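Local atomic coordinates of endo-1,4-beta-mannanase (Eisenia fetida, PDB entry 5Y6T), a protein that probably hydrolyses internal beta-1,4-mannosidic linkages in the backbone of mannan polysaccharides. Residues I223-Q234 and I260-Y268; K291-S299 and A315-W326. All blocks are in the same frame, centred on the assembly; numbering follows the deposited sequence. Where two conformers were deposited one is given.

Contact 1 (I223-Q234 and I260-Y268)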
loop_
_atom_site.group_PDB
_atom_site.type_symbol
_atom_site.label_atom_id
_atom_site.label_comp_id
_atom_site.label_asym_id
_atom_site.label_seq_id
_atom_site.Cartn_x
_atom_site.Cartn_y
_atom_site.Cartn_z
ATOM N N ILE A 223 -0.557 -9.761 6.809
ATOM C CA ILE A 223 -0.052 -9.668 5.444
ATOM C C ILE A 223 0.621 -8.303 5.140
ATOM O O ILE A 223 0.366 -7.280 5.784
ATOM C CB ILE A 223 -1.134 -10.006 4.426
ATOM C CG1 ILE A 223 -1.946 -8.824 4.232
ATOM C CG2 ILE A 223 -1.963 -11.203 4.831
ATOM C CD1 ILE A 223 -1.443 -8.076 3.068
ATOM N N VAL A 224 1.516 -8.312 4.175
ATOM C CA VAL A 224 2.239 -7.126 3.752
ATOM C C VAL A 224 2.062 -7.008 2.231
ATOM O O VAL A 224 1.990 -7.998 1.491
ATOM C CB VAL A 224 3.710 -7.203 4.167
ATOM C CG1 VAL A 224 4.503 -6.042 3.609
ATOM C CG2 VAL A 224 3.790 -7.310 5.698
ATOM N N THR A 225 1.941 -5.768 1.782
ATOM C CA THR A 225 1.884 -5.485 0.345
ATOM C C THR A 225 2.932 -4.369 0.043
ATOM O O THR A 225 3.649 -3.891 0.939
ATOM C CB THR A 225 0.435 -5.174 -0.111
ATOM O OG1 THR A 225 0.396 -5.050 -1.570
ATOM C CG2 THR A 225 -0.185 -3.931 0.615
ATOM N N LEU A 226 2.964 -3.955 -1.227
ATOM C CA LEU A 226 3.882 -2.949 -1.740
ATOM C C LEU A 226 3.242 -2.431 -3.033
ATOM O O LEU A 226 2.987 -3.188 -3.966
ATOM C CB LEU A 226 5.256 -3.667 -2.014
ATOM C CG LEU A 226 6.406 -2.749 -2.465
ATOM C CD1 LEU A 226 6.276 -2.040 -3.785
ATOM C CD2 LEU A 226 6.772 -1.768 -1.381
ATOM N N GLY A 227 2.883 -1.154 -3.073
ATOM C CA GLY A 227 2.152 -0.533 -4.140
ATOM C C GLY A 227 3.103 0.089 -5.164
ATOM O O GLY A 227 3.643 1.181 -4.939
ATOM N N SER A 228 3.277 -0.533 -6.336
ATOM C CA SER A 228 4.101 0.074 -7.378
ATOM C C SER A 228 3.286 1.109 -8.209
ATOM O O SER A 228 2.063 1.008 -8.320
ATOM C CB SER A 228 4.731 -0.945 -8.392
ATOM O OG SER A 228 5.760 -1.651 -7.733
ATOM N N TRP A 229 3.991 2.065 -8.782
ATOM C CA TRP A 229 3.318 3.148 -9.473
ATOM C C TRP A 229 2.683 2.758 -10.820
ATOM O O TRP A 229 1.832 3.471 -11.325
ATOM C CB TRP A 229 4.280 4.305 -9.645
ATOM C CG TRP A 229 4.801 4.554 -11.051
ATOM C CD1 TRP A 229 4.494 5.668 -11.818
ATOM C CD2 TRP A 229 5.759 3.784 -11.812
ATOM N NE1 TRP A 229 5.210 5.610 -12.985
ATOM C CE2 TRP A 229 6.006 4.494 -13.005
ATOM C CE3 TRP A 229 6.474 2.591 -11.598
ATOM C CZ2 TRP A 229 6.877 4.015 -13.991
ATOM C CZ3 TRP A 229 7.322 2.123 -12.577
ATOM C CH2 TRP A 229 7.537 2.846 -13.770
ATOM N N SER A 230 3.059 1.615 -11.347
ATOM C CA SER A 230 2.506 1.062 -12.611
ATOM C C SER A 230 2.867 -0.449 -12.608
ATOM O O SER A 230 3.572 -0.925 -11.700
ATOM C CB SER A 230 3.146 1.779 -13.791
ATOM O OG SER A 230 4.453 1.337 -13.990
ATOM N N GLU A 231 2.309 -1.187 -13.572
ATOM C CA GLU A 231 2.577 -2.590 -13.736
ATOM C C GLU A 231 4.040 -2.836 -14.057
ATOM O O GLU A 231 4.486 -3.974 -13.946
ATOM C CB GLU A 231 1.701 -3.195 -14.854
ATOM C CG GLU A 231 2.043 -2.664 -16.270
ATOM C CD GLU A 231 1.300 -1.375 -16.671
ATOM O OE1 GLU A 231 0.807 -0.629 -15.793
ATOM O OE2 GLU A 231 1.335 -1.103 -17.910
ATOM N N ARG A 232 4.775 -1.799 -14.524
ATOM C CA ARG A 232 6.090 -1.982 -15.057
ATOM C C ARG A 232 7.108 -2.526 -14.079
ATOM O O ARG A 232 8.159 -3.027 -14.495
ATOM C CB ARG A 232 6.632 -0.673 -15.624
ATOM C CG ARG A 232 5.802 -0.050 -16.742
ATOM C CD ARG A 232 6.558 1.199 -17.164
ATOM N NE ARG A 232 5.821 2.077 -18.072
ATOM C CZ ARG A 232 4.925 3.012 -17.746
ATOM N NH1 ARG A 232 4.469 3.175 -16.512
ATOM N NH2 ARG A 232 4.415 3.761 -18.741
ATOM N N ALA A 233 6.837 -2.412 -12.759
ATOM C CA ALA A 233 7.701 -2.965 -11.750
ATOM C C ALA A 233 7.178 -4.188 -10.981
ATOM O O ALA A 233 7.839 -4.639 -10.017
ATOM C CB ALA A 233 8.043 -1.854 -10.767
ATOM N N GLN A 234 6.033 -4.742 -11.418
ATOM C CA GLN A 234 5.440 -5.873 -10.729
ATOM C C GLN A 234 4.950 -6.953 -11.654
ATOM O O GLN A 234 3.990 -7.636 -11.359
ATOM C CB GLN A 234 4.364 -5.394 -9.771
ATOM C CG GLN A 234 4.969 -4.963 -8.454
ATOM C CD GLN A 234 4.005 -4.718 -7.298
ATOM O OE1 GLN A 234 3.060 -5.442 -7.142
ATOM N NE2 GLN A 234 4.352 -3.755 -6.404
ATOM N N ILE A 260 6.457 -10.273 0.490
ATOM C CA ILE A 260 5.120 -9.689 0.545
ATOM C C ILE A 260 4.062 -10.751 0.216
ATOM O O ILE A 260 4.441 -11.868 -0.198
ATOM C CB ILE A 260 4.995 -8.456 -0.313
ATOM C CG1 ILE A 260 5.032 -8.775 -1.787
ATOM C CG2 ILE A 260 5.991 -7.471 0.137
ATOM C CD1 ILE A 260 4.736 -7.607 -2.710
ATOM N N ASP A 261 2.790 -10.465 0.462
ATOM C CA ASP A 261 1.750 -11.422 0.314
ATOM C C ASP A 261 0.867 -11.188 -0.864
ATOM O O ASP A 261 0.322 -12.181 -1.385
ATOM C CB ASP A 261 0.879 -11.443 1.565
ATOM C CG ASP A 261 1.675 -11.866 2.770
ATOM O OD1 ASP A 261 1.935 -13.118 2.898
ATOM O OD2 ASP A 261 2.152 -10.979 3.514
ATOM N N PHE A 262 0.630 -9.906 -1.211
ATOM C CA PHE A 262 -0.042 -9.567 -2.476
ATOM C C PHE A 262 0.632 -8.397 -3.176
ATOM O O PHE A 262 1.134 -7.445 -2.550
ATOM C CB PHE A 262 -1.552 -9.439 -2.385
ATOM C CG PHE A 262 -2.092 -8.292 -1.529
ATOM C CD1 PHE A 262 -2.260 -7.028 -2.058
ATOM C CD2 PHE A 262 -2.464 -8.501 -0.224
ATOM C CE1 PHE A 262 -2.848 -6.010 -1.342
ATOM C CE2 PHE A 262 -3.016 -7.468 0.525
ATOM C CZ PHE A 262 -3.182 -6.225 -0.031
ATOM N N TYR A 263 0.736 -8.561 -4.473
ATOM C CA TYR A 263 1.211 -7.499 -5.385
ATOM C C TYR A 263 0.102 -6.387 -5.442
ATOM O O TYR A 263 -1.076 -6.592 -5.071
ATOM C CB TYR A 263 1.507 -8.043 -6.770
ATOM C CG TYR A 263 2.623 -9.044 -6.758
ATOM C CD1 TYR A 263 3.925 -8.682 -6.402
ATOM C CD2 TYR A 263 2.411 -10.349 -7.093
ATOM C CE1 TYR A 263 4.942 -9.597 -6.376
ATOM C CE2 TYR A 263 3.455 -11.290 -7.068
ATOM C CZ TYR A 263 4.733 -10.895 -6.682
ATOM O OH TYR A 263 5.827 -11.725 -6.665
ATOM N N GLN A 264 0.550 -5.207 -5.852
ATOM C CA GLN A 264 -0.346 -4.066 -5.882
ATOM C C GLN A 264 0.150 -3.108 -6.974
ATOM O O GLN A 264 1.233 -2.568 -6.852
ATOM C CB GLN A 264 -0.349 -3.384 -4.511
ATOM C CG GLN A 264 -1.145 -2.096 -4.487
ATOM C CD GLN A 264 -1.043 -1.258 -3.241
ATOM O OE1 GLN A 264 -1.289 -0.033 -3.299
ATOM N NE2 GLN A 264 -0.617 -1.833 -2.165
ATOM N N MET A 265 -0.616 -2.950 -8.030
ATOM C CA MET A 265 -0.271 -2.076 -9.108
ATOM C C MET A 265 -1.190 -0.899 -9.115
ATOM O O MET A 265 -2.394 -1.048 -9.074
ATOM C CB MET A 265 -0.503 -2.832 -10.433
ATOM C CG MET A 265 0.453 -4.000 -10.579
ATOM S SD MET A 265 0.058 -4.783 -12.113
ATOM C CE MET A 265 1.336 -5.989 -12.289
ATOM N N HIS A 266 -0.631 0.286 -9.141
ATOM C CA HIS A 266 -1.393 1.517 -9.382
ATOM C C HIS A 266 -1.462 1.808 -10.880
ATOM O O HIS A 266 -0.622 1.299 -11.656
ATOM C CB HIS A 266 -0.674 2.672 -8.733
ATOM C CG HIS A 266 -0.507 2.478 -7.258
ATOM N ND1 HIS A 266 0.308 3.282 -6.478
ATOM C CD2 HIS A 266 -0.964 1.501 -6.443
ATOM C CE1 HIS A 266 0.267 2.844 -5.239
ATOM N NE2 HIS A 266 -0.496 1.770 -5.189
ATOM N N THR A 267 -2.493 2.518 -11.328
ATOM C CA THR A 267 -2.501 2.780 -12.744
ATOM C C THR A 267 -3.222 4.075 -13.014
ATOM O O THR A 267 -4.360 4.295 -12.527
ATOM C CB THR A 267 -3.076 1.616 -13.597
ATOM O OG1 THR A 267 -2.890 1.892 -15.038
ATOM C CG2 THR A 267 -4.602 1.386 -13.267
ATOM N N TYR A 268 -2.557 4.911 -13.785
ATOM C CA TYR A 268 -3.128 6.158 -14.272
ATOM C C TYR A 268 -2.787 6.353 -15.723
ATOM O O TYR A 268 -1.733 5.871 -16.206
ATOM C CB TYR A 268 -2.525 7.311 -13.519
ATOM C CG TYR A 268 -2.873 7.280 -12.029
ATOM C CD1 TYR A 268 -4.094 7.812 -11.566
ATOM C CD2 TYR A 268 -2.001 6.729 -11.092
ATOM C CE1 TYR A 268 -4.347 7.898 -10.213
ATOM C CE2 TYR A 268 -2.277 6.745 -9.731
ATOM C CZ TYR A 268 -3.479 7.301 -9.282
ATOM O OH TYR A 268 -3.746 7.377 -7.940
HETATM O O HOH W 1 0.524 3.959 -13.791
HETATM O O HOH W 2 -0.369 1.885 -15.711
#
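Asp261 grips Val224 twice: its backbone N donates to Val224 O at 2.8 Å, and its OD2 accepts a hydrogen bond from Val224 N through the anti lone pair, while Lys216 forms a salt bridge with that same oxygen. Thr225 OG1, swung anti to the backbone N (chi1 -174°), donates to Phe262 O at 2.7 Å, from above the carbonyl plane. Farther along, Ser228 N donates to Gln264 O, and His266 N to Ser228 O at 2.9 Å. The extended Gln234 chain reaches back to this ladder: its OE1 accepts from Gln264 N at 2.8 Å, and its NE2 gives an almost straight bond (171°) to Leu226 O and a second to Ser228 OG, itself held by Glu169. Were this glutamine an alanine, Gln264 N and Leu226 O would probably both lose the amide that now joins them.

The two strands run parallel, 22° apart, as neighbours of a beta-alpha-beta unit in the family's (beta/alpha)8 barrel, helix 246-253 connecting them along the chain. His266 NE2 donates to Gln264 OE1 at 2.7 Å, with that oxygen in the imidazole plane; Glu167 holds ND1, and Ser228 O lies over one ring face. Thr225 CB sits over the Phe262 ring, 3.8 Å from its centroid. Met265 runs out straight, laying SD against Glu231 CB at 3.6 Å and bringing CE beside Gln234 CB.

Contact 2 (K291-S299 and A315-W326)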
loop_
_atom_site.group_PDB
_atom_site.type_symbol
_atom_site.label_atom_id
_atom_site.label_comp_id
_atom_site.label_asym_id
_atom_site.label_seq_id
_atom_site.Cartn_x
_atom_site.Cartn_y
_atom_site.Cartn_z
ATOM N N LYS A 291 1.310 -14.343 -6.552
ATOM C CA LYS A 291 0.533 -13.783 -5.432
ATOM C C LYS A 291 -0.651 -13.107 -6.090
ATOM O O LYS A 291 -0.581 -12.709 -7.269
ATOM C CB LYS A 291 1.334 -12.701 -4.681
ATOM C CG LYS A 291 2.708 -13.202 -4.217
ATOM C CD LYS A 291 3.469 -12.073 -3.506
ATOM C CE LYS A 291 4.944 -12.367 -3.262
ATOM N NZ LYS A 291 5.156 -13.542 -2.416
ATOM N N PRO A 292 -1.740 -12.938 -5.333
ATOM C CA PRO A 292 -2.812 -12.069 -5.804
ATOM C C PRO A 292 -2.327 -10.658 -6.046
ATOM O O PRO A 292 -1.237 -10.312 -5.573
ATOM C CB PRO A 292 -3.862 -12.138 -4.662
ATOM C CG PRO A 292 -3.324 -12.913 -3.576
ATOM C CD PRO A 292 -1.901 -13.322 -3.923
ATOM N N ASN A 293 -3.134 -9.852 -6.767
ATOM C CA ASN A 293 -2.789 -8.507 -7.172
ATOM C C ASN A 293 -3.964 -7.604 -6.980
ATOM O O ASN A 293 -5.038 -7.904 -7.471
ATOM C CB ASN A 293 -2.425 -8.555 -8.664
ATOM C CG ASN A 293 -1.813 -7.278 -9.176
ATOM O OD1 ASN A 293 -1.351 -6.417 -8.416
ATOM N ND2 ASN A 293 -1.706 -7.187 -10.467
ATOM N N ASN A 294 -3.722 -6.451 -6.371
ATOM C CA ASN A 294 -4.697 -5.388 -6.039
ATOM C C ASN A 294 -4.450 -4.195 -6.872
ATOM O O ASN A 294 -3.343 -3.759 -6.952
ATOM C CB ASN A 294 -4.546 -5.084 -4.577
ATOM C CG ASN A 294 -5.488 -3.993 -4.085
ATOM O OD1 ASN A 294 -5.702 -2.988 -4.750
ATOM N ND2 ASN A 294 -6.006 -4.171 -2.893
ATOM N N ILE A 295 -5.485 -3.622 -7.532
ATOM C CA ILE A 295 -5.274 -2.361 -8.246
ATOM C C ILE A 295 -5.415 -1.283 -7.142
ATOM O O ILE A 295 -6.537 -0.761 -6.903
ATOM C CB ILE A 295 -6.256 -2.165 -9.395
ATOM C CG1 ILE A 295 -6.331 -3.411 -10.307
ATOM C CG2 ILE A 295 -5.899 -0.882 -10.154
ATOM C CD1 ILE A 295 -7.195 -3.253 -11.581
ATOM N N GLY A 296 -4.274 -0.928 -6.548
ATOM C CA GLY A 296 -4.187 -0.163 -5.269
ATOM C C GLY A 296 -4.432 1.335 -5.394
ATOM O O GLY A 296 -4.577 2.035 -4.402
ATOM N N GLU A 297 -4.349 1.863 -6.632
ATOM C CA GLU A 297 -4.749 3.226 -6.946
ATOM C C GLU A 297 -5.182 3.302 -8.425
ATOM O O GLU A 297 -4.573 2.692 -9.296
ATOM C CB GLU A 297 -3.607 4.203 -6.827
ATOM C CG GLU A 297 -2.973 4.420 -5.452
ATOM C CD GLU A 297 -1.886 5.493 -5.413
ATOM O OE1 GLU A 297 -1.821 6.326 -6.412
ATOM O OE2 GLU A 297 -1.094 5.530 -4.404
ATOM N N PHE A 298 -6.185 4.129 -8.657
ATOM C CA PHE A 298 -6.655 4.551 -9.989
ATOM C C PHE A 298 -7.689 5.612 -9.739
ATOM O O PHE A 298 -8.163 5.790 -8.628
ATOM C CB PHE A 298 -7.315 3.401 -10.761
ATOM C CG PHE A 298 -8.455 2.763 -10.047
ATOM C CD1 PHE A 298 -8.280 1.801 -9.037
ATOM C CD2 PHE A 298 -9.737 3.208 -10.244
ATOM C CE1 PHE A 298 -9.365 1.244 -8.376
ATOM C CE2 PHE A 298 -10.801 2.696 -9.544
ATOM C CZ PHE A 298 -10.637 1.750 -8.588
ATOM N N SER A 299 -8.116 6.309 -10.800
ATOM C CA SER A 299 -9.194 7.269 -10.591
ATOM C C SER A 299 -9.824 7.524 -11.960
ATOM O O SER A 299 -9.224 7.217 -13.007
ATOM C CB SER A 299 -8.672 8.553 -9.999
ATOM O OG SER A 299 -7.848 9.258 -10.890
ATOM N N ALA A 315 -11.782 -4.568 -12.113
ATOM C CA ALA A 315 -10.950 -5.161 -11.069
ATOM C C ALA A 315 -11.612 -6.436 -10.516
ATOM O O ALA A 315 -10.980 -7.461 -10.314
ATOM C CB ALA A 315 -10.756 -4.179 -9.960
ATOM N N TYR A 316 -12.914 -6.330 -10.290
ATOM C CA TYR A 316 -13.718 -7.390 -9.672
ATOM C C TYR A 316 -13.840 -8.612 -10.568
ATOM O O TYR A 316 -13.822 -9.756 -10.093
ATOM C CB TYR A 316 -15.097 -6.873 -9.217
ATOM C CG TYR A 316 -15.838 -7.915 -8.429
ATOM C CD1 TYR A 316 -15.564 -8.100 -7.054
ATOM C CD2 TYR A 316 -16.780 -8.687 -9.018
ATOM C CE1 TYR A 316 -16.202 -9.083 -6.311
ATOM C CE2 TYR A 316 -17.462 -9.650 -8.288
ATOM C CZ TYR A 316 -17.151 -9.867 -6.934
ATOM O OH TYR A 316 -17.775 -10.826 -6.176
ATOM N N THR A 317 -13.971 -8.369 -11.862
ATOM C CA THR A 317 -14.320 -9.436 -12.778
ATOM C C THR A 317 -13.137 -10.036 -13.552
ATOM O O THR A 317 -13.293 -11.063 -14.167
ATOM C CB THR A 317 -15.343 -8.929 -13.803
ATOM O OG1 THR A 317 -14.807 -7.840 -14.558
ATOM C CG2 THR A 317 -16.640 -8.511 -13.102
ATOM N N GLN A 318 -11.996 -9.376 -13.523
ATOM C CA GLN A 318 -10.846 -9.795 -14.359
ATOM C C GLN A 318 -9.652 -10.206 -13.494
ATOM O O GLN A 318 -8.480 -10.114 -13.970
ATOM C CB GLN A 318 -10.492 -8.626 -15.284
ATOM C CG GLN A 318 -11.629 -8.328 -16.277
ATOM C CD GLN A 318 -11.876 -9.497 -17.215
ATOM O OE1 GLN A 318 -10.979 -10.236 -17.509
ATOM N NE2 GLN A 318 -13.122 -9.640 -17.707
ATOM N N GLY A 319 -9.914 -10.695 -12.288
ATOM C CA GLY A 319 -8.860 -11.499 -11.584
ATOM C C GLY A 319 -8.081 -10.803 -10.472
ATOM O O GLY A 319 -7.168 -11.389 -9.873
ATOM N N TYR A 320 -8.475 -9.574 -10.141
ATOM C CA TYR A 320 -7.786 -8.803 -9.078
ATOM C C TYR A 320 -8.421 -9.061 -7.714
ATOM O O TYR A 320 -9.564 -9.494 -7.605
ATOM C CB TYR A 320 -7.741 -7.314 -9.427
ATOM C CG TYR A 320 -7.037 -7.045 -10.728
ATOM C CD1 TYR A 320 -7.705 -7.141 -11.950
ATOM C CD2 TYR A 320 -5.670 -6.871 -10.782
ATOM C CE1 TYR A 320 -7.060 -6.983 -13.168
ATOM C CE2 TYR A 320 -5.024 -6.713 -11.960
ATOM C CZ TYR A 320 -5.695 -6.770 -13.168
ATOM O OH TYR A 320 -4.995 -6.638 -14.320
ATOM N N CYS A 321 -7.660 -8.830 -6.637
ATOM C CA CYS A 321 -8.134 -9.046 -5.307
ATOM C C CYS A 321 -8.562 -7.761 -4.568
ATOM O O CYS A 321 -8.911 -7.793 -3.410
ATOM C CB CYS A 321 -7.119 -9.811 -4.456
ATOM S SG CYS A 321 -5.617 -8.887 -4.009
ATOM N N GLY A 322 -8.515 -6.646 -5.262
ATOM C CA GLY A 322 -8.977 -5.398 -4.698
ATOM C C GLY A 322 -8.847 -4.266 -5.708
ATOM O O GLY A 322 -8.203 -4.390 -6.766
ATOM N N ALA A 323 -9.509 -3.162 -5.317
ATOM C CA ALA A 323 -9.518 -1.927 -6.024
ATOM C C ALA A 323 -9.683 -0.764 -5.028
ATOM O O ALA A 323 -10.653 -0.755 -4.319
ATOM C CB ALA A 323 -10.658 -1.966 -7.013
ATOM N N TRP A 324 -8.670 0.108 -4.953
ATOM C CA TRP A 324 -8.713 1.270 -4.112
ATOM C C TRP A 324 -8.567 2.522 -4.940
ATOM O O TRP A 324 -7.538 2.751 -5.505
ATOM C CB TRP A 324 -7.653 1.260 -3.051
ATOM C CG TRP A 324 -7.794 0.121 -2.057
ATOM C CD1 TRP A 324 -8.941 -0.342 -1.494
ATOM C CD2 TRP A 324 -6.730 -0.649 -1.493
ATOM N NE1 TRP A 324 -8.647 -1.370 -0.640
ATOM C CE2 TRP A 324 -7.291 -1.571 -0.632
ATOM C CE3 TRP A 324 -5.346 -0.657 -1.667
ATOM C CZ2 TRP A 324 -6.498 -2.496 0.088
ATOM C CZ3 TRP A 324 -4.565 -1.553 -0.973
ATOM C CH2 TRP A 324 -5.135 -2.444 -0.078
ATOM N N SER A 325 -9.645 3.330 -4.978
ATOM C CA SER A 325 -9.620 4.583 -5.731
ATOM C C SER A 325 -8.788 5.675 -5.070
ATOM O O SER A 325 -8.508 5.630 -3.865
ATOM C CB SER A 325 -11.060 5.026 -5.968
ATOM O OG SER A 325 -11.748 5.254 -4.755
ATOM N N TRP A 326 -8.450 6.691 -5.866
ATOM C CA TRP A 326 -7.633 7.797 -5.441
ATOM C C TRP A 326 -8.494 9.115 -5.498
ATOM O O TRP A 326 -8.936 9.505 -6.578
ATOM C CB TRP A 326 -6.387 7.954 -6.335
ATOM C CG TRP A 326 -5.468 8.979 -5.791
ATOM C CD1 TRP A 326 -5.362 10.298 -6.172
ATOM C CD2 TRP A 326 -4.573 8.807 -4.694
ATOM N NE1 TRP A 326 -4.458 10.969 -5.343
ATOM C CE2 TRP A 326 -3.925 10.060 -4.463
ATOM C CE3 TRP A 326 -4.210 7.701 -3.896
ATOM C CZ2 TRP A 326 -2.987 10.242 -3.424
ATOM C CZ3 TRP A 326 -3.255 7.894 -2.906
ATOM C CH2 TRP A 326 -2.660 9.153 -2.693
HETATM O O HOH W 3 -5.602 -11.405 -7.612
#
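Ile295 and Tyr320 form the tight apolar core of a contact between two adjacent parallel strands of the (beta/alpha)8 barrel, 293-297 and 322-325, which are linked through helix 308-317 as a beta-alpha-beta crossover. The strand axes come within 4.6 Å and diverge by only 4°. Ile295 CD1 stands over the centre of the Tyr320 ring, 3.8 Å from the centroid, and its CG1 touches CD2. The isoleucine reaches there with CG1 anti to its carbonyl carbon and chi2 extended (-174°); from the helix side, Ala315 CB meets the same CD1. Val282 O accepts the phenol hydroxyl beyond.

The backbones are stitched by Cys321 N to Asn293 O, Ile295 N to Gly322 O and Trp324 N to Ile295 O, the last at 3.0 Å. The ladder then breaks: Gly296 O and Trp324 O, both acceptors, face each other at 3.2 Å, and the register slips by one residue before Trp326 N donates to Phe298 O. At this end the Phe298 ring lies against the opposite strand, with Ser325 CA over one face and CE1 3.7 Å from Ala323 CB.

The other end is looser. Here the exposed Gly319 meets the strand through water, which donates to Gly319 O and accepts from Asn293 N.

Glu297 and Trp326 run side by side, the carboxylate and indole planes 25° apart. Arg67 forms a salt bridge with Glu297 OE2, and Tyr268 OH hydrogen-bonds Glu297 OE1, which sits 3.7 Å above the Trp326 indole plane, offset toward its rim.

How the contacts relate
Contacts 1 and 2 follow one another along the chain, their centres about 10 Å apart, and strands 262-266 and 293-297 are neighbours in the barrel sheet. Tyr263 N lies 2.9 Å from Pro292 O, a probable hydrogen bond joining them. Near the C-terminal ends of these strands, Tyr268 OH comes within 2.7 Å of Glu297 OE1, and His266 CE1 packs at 3.1 Å from Glu297 OE2. A Tris molecule, probably from the crystallisation liquor, hydrogen-bonds Glu297 OE2 and lies near His266 too. The location is consistent with the substrate cleft: strand 293-297 is the seventh of the barrel, where family 5 enzymes carry the nucleophile, so Glu297 is probably that residue.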